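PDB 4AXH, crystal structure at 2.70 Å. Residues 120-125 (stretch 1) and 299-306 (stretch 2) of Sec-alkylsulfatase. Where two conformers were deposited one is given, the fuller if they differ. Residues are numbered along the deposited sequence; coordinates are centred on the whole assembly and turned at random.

Stretch 1 120-125: VMPKLY
Stretch 2 (299-306) YLPQFKVL

The two stretches lie in one chain and meet mainly through side chains, with two backbone oxygens also in contact; no hydrogen bond crosses between them, and the contact buries 302 Å² in total. Each backbone is fixed internally. Stretch 1 makes a type II beta turn from Met-121 to Leu-124, closed by Leu-124 N to Met-121 O at 2.9 Å, with Val-120 N to Leu-124 O at 2.8 Å beside it. In stretch 2, Leu-300 N bonds Val-305 O at 3.0 Å, while 301-303 adopt helical phi/psi and Lys-304 takes positive phi (60/36). The nearest CA pair is Met-121 CA and Phe-303 CA, 7.7 Å apart.

Val-120 turns the corner without contact. Met-121 (-152/159; m, t, t) extends its thioether so that SD lies 3.6 Å from Val-305 CG1, an apolar pairing, and 3.2 Å from Phe-303 O. Pro-122 (-59/139) points sideways, yet its O lies 3.6 Å from Phe-303 CE2, at the ring edge. Lys-123 needs phi 77 for the turn; its CB sits 4.0 Å from Phe-303 CE2, while its extended end leads away. Leu-124 (-140/108; t, p) makes apolar contacts with three residues: CB lies 3.8 Å from Phe-303 CE2, CD1 covers one face of that ring (chi1 -68°, chi2 85°) and reaches Leu-300 CD1 at 3.9 Å, and CD2 meets Val-305 CG2 at 3.7 Å. Tyr-125 continues the strand, out of reach.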

# COMPACT_ATOMS: atom_id res chain seq x y z
N VAL A 120 17.40 16.40 31.24
CA VAL A 120 16.33 17.14 30.58
C VAL A 120 15.75 18.07 31.65
O VAL A 120 15.58 19.26 31.43
CB VAL A 120 15.24 16.22 29.97
CG1 VAL A 120 14.08 17.03 29.37
CG2 VAL A 120 15.83 15.26 28.94
N MET A 121 15.51 17.50 32.81
CA MET A 121 14.99 18.12 34.03
C MET A 121 15.54 17.29 35.21
O MET A 121 15.89 16.13 34.99
CB MET A 121 13.45 18.00 34.04
CG MET A 121 12.81 18.86 33.06
SD MET A 121 11.10 19.05 33.41
CE MET A 121 10.74 20.37 32.27
N PRO A 122 15.61 17.80 36.46
CA PRO A 122 16.07 16.93 37.57
C PRO A 122 15.14 15.72 37.67
O PRO A 122 13.93 15.90 37.43
CB PRO A 122 16.00 17.84 38.80
CG PRO A 122 15.97 19.25 38.24
CD PRO A 122 15.22 19.14 36.96
N LYS A 123 15.73 14.48 37.89
CA LYS A 123 15.03 13.17 37.95
C LYS A 123 14.66 12.66 36.52
O LYS A 123 13.95 11.65 36.41
CB LYS A 123 13.73 13.23 38.81
CG LYS A 123 13.90 13.34 40.32
CD LYS A 123 12.51 13.33 41.01
CE LYS A 123 12.57 13.05 42.50
NZ LYS A 123 11.28 12.56 43.05
N LEU A 124 15.11 13.34 35.45
CA LEU A 124 14.79 13.00 34.06
C LEU A 124 15.99 13.15 33.13
O LEU A 124 16.44 14.27 32.84
CB LEU A 124 13.61 13.86 33.57
CG LEU A 124 12.93 13.41 32.30
CD1 LEU A 124 12.09 12.18 32.56
CD2 LEU A 124 12.05 14.53 31.73
N TYR A 125 16.53 12.01 32.70
CA TYR A 125 17.72 11.93 31.87
C TYR A 125 17.48 11.16 30.57
O TYR A 125 16.44 10.53 30.37
CB TYR A 125 18.89 11.32 32.66
CG TYR A 125 19.16 12.04 33.97
CD1 TYR A 125 18.38 11.79 35.10
CD2 TYR A 125 20.17 12.99 34.07
CE1 TYR A 125 18.57 12.50 36.28
CE2 TYR A 125 20.41 13.66 35.27
CZ TYR A 125 19.60 13.43 36.36
OH TYR A 125 19.80 14.11 37.54
N TYR A 299 3.11 11.21 27.89
CA TYR A 299 3.17 12.53 28.51
C TYR A 299 3.49 12.33 30.00
O TYR A 299 3.11 11.33 30.60
CB TYR A 299 1.87 13.34 28.25
CG TYR A 299 1.78 14.67 28.98
CD1 TYR A 299 2.55 15.76 28.58
CD2 TYR A 299 0.87 14.85 30.02
CE1 TYR A 299 2.45 16.99 29.24
CE2 TYR A 299 0.75 16.08 30.67
CZ TYR A 299 1.55 17.15 30.28
OH TYR A 299 1.46 18.33 30.98
N LEU A 300 4.27 13.25 30.54
CA LEU A 300 4.67 13.23 31.93
C LEU A 300 4.06 14.44 32.61
O LEU A 300 4.66 15.52 32.61
CB LEU A 300 6.21 13.18 32.09
CG LEU A 300 6.86 11.96 31.47
CD1 LEU A 300 8.36 12.05 31.56
CD2 LEU A 300 6.34 10.68 32.10
N PRO A 301 2.82 14.27 33.15
CA PRO A 301 2.14 15.42 33.79
C PRO A 301 2.93 16.11 34.89
O PRO A 301 2.92 17.34 34.94
CB PRO A 301 0.77 14.87 34.22
CG PRO A 301 0.87 13.40 34.10
CD PRO A 301 1.97 13.06 33.17
N GLN A 302 3.70 15.35 35.68
CA GLN A 302 4.53 15.87 36.77
C GLN A 302 5.67 16.73 36.29
O GLN A 302 6.07 17.67 36.98
CB GLN A 302 5.12 14.74 37.62
CG GLN A 302 4.11 13.89 38.38
CD GLN A 302 4.69 12.54 38.75
OE1 GLN A 302 5.76 12.11 38.29
NE2 GLN A 302 3.98 11.83 39.59
N PHE A 303 6.23 16.39 35.11
CA PHE A 303 7.40 17.04 34.54
C PHE A 303 7.06 18.09 33.48
O PHE A 303 7.94 18.90 33.14
CB PHE A 303 8.31 15.98 33.93
CG PHE A 303 8.98 15.05 34.92
CD1 PHE A 303 8.32 13.92 35.38
CD2 PHE A 303 10.29 15.26 35.32
CE1 PHE A 303 8.92 13.07 36.29
CE2 PHE A 303 10.91 14.39 36.22
CZ PHE A 303 10.22 13.31 36.71
N LYS A 304 5.81 18.09 32.96
CA LYS A 304 5.38 19.00 31.89
C LYS A 304 6.24 18.78 30.62
O LYS A 304 6.61 19.75 29.92
CB LYS A 304 5.38 20.49 32.34
CG LYS A 304 4.09 20.96 33.00
CD LYS A 304 4.03 22.49 33.05
CE LYS A 304 2.80 23.03 32.37
NZ LYS A 304 3.09 24.27 31.59
N VAL A 305 6.62 17.49 30.36
CA VAL A 305 7.43 17.03 29.22
C VAL A 305 6.60 16.06 28.39
O VAL A 305 5.82 15.28 28.96
CB VAL A 305 8.86 16.49 29.54
CG1 VAL A 305 9.56 17.24 30.65
CG2 VAL A 305 8.86 15.01 29.84
N LEU A 306 6.75 16.12 27.05
CA LEU A 306 6.04 15.22 26.15
C LEU A 306 7.02 14.37 25.37
O LEU A 306 8.00 14.89 24.81
CB LEU A 306 5.05 15.96 25.23
CG LEU A 306 4.33 15.15 24.14
CD1 LEU A 306 3.28 14.24 24.72
CD2 LEU A 306 3.73 16.04 23.11